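Local coordinates for protein nucleoporin NUP82 (Saccharomyces cerevisiae, PDB 3PBP) that serves as a structural component of the nuclear pore complex and, through the N-terminal domain described here, interacts with the nucleoporin NUP116, at residues L306-I314 / M387-N398. The protein carries 1 engineered substitution. Sequence-based numbering, arbitrary orientation.
Engineered in segment 387-398: Ser396 (natural residue Cys).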
loop_
_atom_site.group_PDB
_atom_site.type_symbol
_atom_site.label_atom_id
_atom_site.label_comp_id
_atom_site.label_asym_id
_atom_site.label_seq_id
_atom_site.Cartn_x
_atom_site.Cartn_y
_atom_site.Cartn_z
ATOM N N LEU A 306 2.158 16.384 -1.866
ATOM C CA LEU A 306 3.364 16.965 -2.403
ATOM C C LEU A 306 3.669 18.318 -1.745
ATOM O O LEU A 306 2.794 19.162 -1.587
ATOM C CB LEU A 306 3.195 17.093 -3.916
ATOM C CG LEU A 306 4.471 17.195 -4.735
ATOM C CD1 LEU A 306 5.394 16.042 -4.416
ATOM C CD2 LEU A 306 4.104 17.188 -6.190
ATOM N N ILE A 307 4.926 18.503 -1.361
ATOM C CA ILE A 307 5.406 19.717 -0.703
ATOM C C ILE A 307 6.102 20.705 -1.654
ATOM O O ILE A 307 6.001 21.917 -1.487
ATOM C CB ILE A 307 6.369 19.335 0.423
ATOM C CG1 ILE A 307 5.599 19.173 1.716
ATOM C CG2 ILE A 307 7.466 20.350 0.579
ATOM C CD1 ILE A 307 6.516 18.750 2.842
ATOM N N ASP A 308 6.827 20.185 -2.637
ATOM C CA ASP A 308 7.505 21.036 -3.602
ATOM C C ASP A 308 7.503 20.384 -4.980
ATOM O O ASP A 308 6.591 19.625 -5.300
ATOM C CB ASP A 308 8.939 21.312 -3.160
ATOM C CG ASP A 308 9.774 20.056 -3.061
ATOM O OD1 ASP A 308 9.423 19.044 -3.704
ATOM O OD2 ASP A 308 10.796 20.091 -2.346
ATOM N N ASN A 309 8.520 20.677 -5.788
ATOM C CA ASN A 309 8.621 20.117 -7.137
ATOM C C ASN A 309 9.752 19.125 -7.283
ATOM O O ASN A 309 10.215 18.875 -8.398
ATOM C CB ASN A 309 8.827 21.231 -8.155
ATOM C CG ASN A 309 7.656 22.180 -8.208
ATOM O OD1 ASN A 309 6.534 21.785 -8.562
ATOM N ND2 ASN A 309 7.898 23.443 -7.844
ATOM N N GLY A 310 10.194 18.564 -6.161
ATOM C CA GLY A 310 11.286 17.609 -6.184
ATOM C C GLY A 310 10.925 16.314 -5.492
ATOM O O GLY A 310 11.771 15.716 -4.821
ATOM N N GLN A 311 9.674 15.883 -5.653
ATOM C CA GLN A 311 9.180 14.645 -5.049
ATOM C C GLN A 311 9.156 14.622 -3.524
ATOM O O GLN A 311 8.992 13.554 -2.931
ATOM C CB GLN A 311 9.988 13.448 -5.534
ATOM C CG GLN A 311 9.800 13.116 -6.982
ATOM C CD GLN A 311 10.610 11.908 -7.386
ATOM O OE1 GLN A 311 11.357 11.349 -6.574
ATOM N NE2 GLN A 311 10.470 11.490 -8.643
ATOM N N ASN A 312 9.329 15.777 -2.881
ATOM C CA ASN A 312 9.279 15.817 -1.423
ATOM C C ASN A 312 7.804 15.783 -0.992
ATOM O O ASN A 312 6.988 16.587 -1.453
ATOM C CB ASN A 312 9.996 17.064 -0.881
ATOM C CG ASN A 312 11.528 16.928 -0.922
ATOM O OD1 ASN A 312 12.101 15.938 -0.450
ATOM N ND2 ASN A 312 12.189 17.931 -1.478
ATOM N N GLU A 313 7.474 14.839 -0.110
ATOM C CA GLU A 313 6.097 14.650 0.343
ATOM C C GLU A 313 5.884 14.408 1.831
ATOM O O GLU A 313 6.819 14.147 2.596
ATOM C CB GLU A 313 5.494 13.460 -0.389
ATOM C CG GLU A 313 6.435 12.273 -0.367
ATOM C CD GLU A 313 5.763 10.976 -0.719
ATOM O OE1 GLU A 313 4.889 10.983 -1.604
ATOM O OE2 GLU A 313 6.125 9.941 -0.117
ATOM N N ILE A 314 4.617 14.462 2.212
ATOM C CA ILE A 314 4.205 14.233 3.573
ATOM C C ILE A 314 3.178 13.121 3.522
ATOM O O ILE A 314 2.274 13.139 2.686
ATOM C CB ILE A 314 3.576 15.501 4.188
ATOM C CG1 ILE A 314 4.667 16.529 4.468
ATOM C CG2 ILE A 314 2.849 15.167 5.489
ATOM C CD1 ILE A 314 4.112 17.842 4.900
HETATM N N MSE A 387 1.293 24.489 4.345
HETATM C CA MSE A 387 2.347 25.156 3.589
HETATM C C MSE A 387 3.030 26.217 4.447
HETATM O O MSE A 387 4.038 26.801 4.044
HETATM C CB MSE A 387 1.781 25.796 2.319
HETATM C CG MSE A 387 1.616 24.819 1.167
HETATM SE SE MSE A 387 3.304 23.937 0.676
HETATM C CE MSE A 387 3.998 25.248 -0.580
ATOM N N SER A 388 2.460 26.461 5.628
ATOM C CA SER A 388 2.988 27.432 6.584
ATOM C C SER A 388 4.395 26.979 6.915
ATOM O O SER A 388 5.345 27.761 6.858
ATOM C CB SER A 388 2.147 27.435 7.867
ATOM O OG SER A 388 0.763 27.260 7.582
ATOM N N TRP A 389 4.519 25.697 7.248
ATOM C CA TRP A 389 5.805 25.110 7.598
ATOM C C TRP A 389 6.428 24.273 6.494
ATOM O O TRP A 389 7.649 24.238 6.352
ATOM C CB TRP A 389 5.675 24.254 8.861
ATOM C CG TRP A 389 4.534 23.280 8.853
ATOM C CD1 TRP A 389 3.282 23.486 9.348
ATOM C CD2 TRP A 389 4.566 21.919 8.394
ATOM N NE1 TRP A 389 2.531 22.337 9.238
ATOM C CE2 TRP A 389 3.294 21.360 8.655
ATOM C CE3 TRP A 389 5.546 21.114 7.789
ATOM C CZ2 TRP A 389 2.978 20.034 8.333
ATOM C CZ3 TRP A 389 5.228 19.797 7.471
ATOM C CH2 TRP A 389 3.956 19.273 7.744
ATOM N N ALA A 390 5.590 23.603 5.712
ATOM C CA ALA A 390 6.076 22.743 4.636
ATOM C C ALA A 390 6.975 23.453 3.637
ATOM O O ALA A 390 7.952 22.880 3.168
ATOM C CB ALA A 390 4.911 22.110 3.914
ATOM N N SER A 391 6.643 24.699 3.313
ATOM C CA SER A 391 7.425 25.472 2.357
ATOM C C SER A 391 8.842 25.707 2.860
ATOM O O SER A 391 9.794 25.705 2.085
ATOM C CB SER A 391 6.737 26.807 2.073
ATOM O OG SER A 391 6.500 27.517 3.270
ATOM N N THR A 392 8.978 25.906 4.164
ATOM C CA THR A 392 10.283 26.128 4.772
ATOM C C THR A 392 11.033 24.808 4.855
ATOM O O THR A 392 12.254 24.753 4.657
ATOM C CB THR A 392 10.141 26.673 6.189
ATOM O OG1 THR A 392 9.330 27.852 6.164
ATOM C CG2 THR A 392 11.502 26.994 6.768
ATOM N N LEU A 393 10.288 23.748 5.161
ATOM C CA LEU A 393 10.840 22.408 5.278
ATOM C C LEU A 393 11.533 21.954 3.992
ATOM O O LEU A 393 12.600 21.346 4.035
ATOM C CB LEU A 393 9.725 21.424 5.650
ATOM C CG LEU A 393 10.101 19.949 5.824
ATOM C CD1 LEU A 393 11.242 19.787 6.818
ATOM C CD2 LEU A 393 8.876 19.192 6.288
ATOM N N SER A 394 10.935 22.246 2.842
ATOM C CA SER A 394 11.542 21.830 1.587
ATOM C C SER A 394 12.725 22.716 1.248
ATOM O O SER A 394 13.670 22.265 0.618
ATOM C CB SER A 394 10.526 21.850 0.443
ATOM O OG SER A 394 10.299 23.162 -0.016
ATOM N N LYS A 395 12.679 23.974 1.674
ATOM C CA LYS A 395 13.783 24.889 1.403
ATOM C C LYS A 395 15.027 24.385 2.101
ATOM O O LYS A 395 16.098 24.322 1.503
ATOM C CB LYS A 395 13.452 26.306 1.879
ATOM C CG LYS A 395 12.357 26.961 1.049
ATOM C CD LYS A 395 11.943 28.337 1.564
ATOM C CE LYS A 395 10.785 28.891 0.731
ATOM N NZ LYS A 395 10.315 30.216 1.221
ATOM N N SER A 396 14.884 24.011 3.365
ATOM C CA SER A 396 16.023 23.514 4.111
ATOM C C SER A 396 16.512 22.170 3.566
ATOM O O SER A 396 17.712 21.898 3.572
ATOM C CB SER A 396 15.688 23.415 5.608
ATOM O OG SER A 396 14.587 22.573 5.851
ATOM N N ILE A 397 15.595 21.335 3.080
ATOM C CA ILE A 397 16.002 20.044 2.530
ATOM C C ILE A 397 16.839 20.316 1.290
ATOM O O ILE A 397 17.900 19.725 1.096
ATOM C CB ILE A 397 14.802 19.156 2.096
ATOM C CG1 ILE A 397 13.973 18.734 3.310
ATOM C CG2 ILE A 397 15.317 17.921 1.372
ATOM C CD1 ILE A 397 12.801 17.846 2.963
ATOM N N ASN A 398 16.359 21.234 0.461
ATOM C CA ASN A 398 17.040 21.566 -0.777
ATOM C C ASN A 398 18.252 22.479 -0.601
ATOM O O ASN A 398 19.161 22.471 -1.432
ATOM C CB ASN A 398 16.035 22.164 -1.770
ATOM C CG ASN A 398 14.926 21.167 -2.157
ATOM O OD1 ASN A 398 15.200 20.011 -2.497
ATOM N ND2 ASN A 398 13.675 21.620 -2.108
#
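Asp308 reaches Asn398 with its CG set between its own backbone N and carbonyl carbon (chi1 62°), while Asn398 comes from the opposite direction with CG beside its backbone N (chi1 -63°). In this beta-propeller, helix 387-399, inserted between strands 380-385 and 413-419 of one blade, packs on the hairpin loop joining antiparallel strands 299-306 and 313-319 of the neighbouring blade. Asp308 suits the turn because its two oxygens divide the work. OD1 accepts the backbone N of Gly310 at 2.6 Å, an Asx turn, whereas OD2 takes Asn312 ND2 on its syn lone pair at 2.7 Å and Asn398 ND2 on the anti side. An alanine here would remove the carboxylate, so the turn would probably lose its brace and both amides their shared acceptor. Next to this polar end, branched Ile307 lies over the helix: its CG2 is 3.4 Å from Ser394 CB, and its CG1 3.7 Å from Ala390 CB, where small residues let the loop come close. Leu393 CD2 meets Ile307 CD1, and Ile397 CD1 the Asn312 amide; both also pack on a chain of another protein, a basic side chain of which hydrogen-bonds to Asn312 OD1. The Asn398 ND2 hydrogen bond to Asp308 OD2 spans 3.3 Å, 34° out of the carboxylate plane.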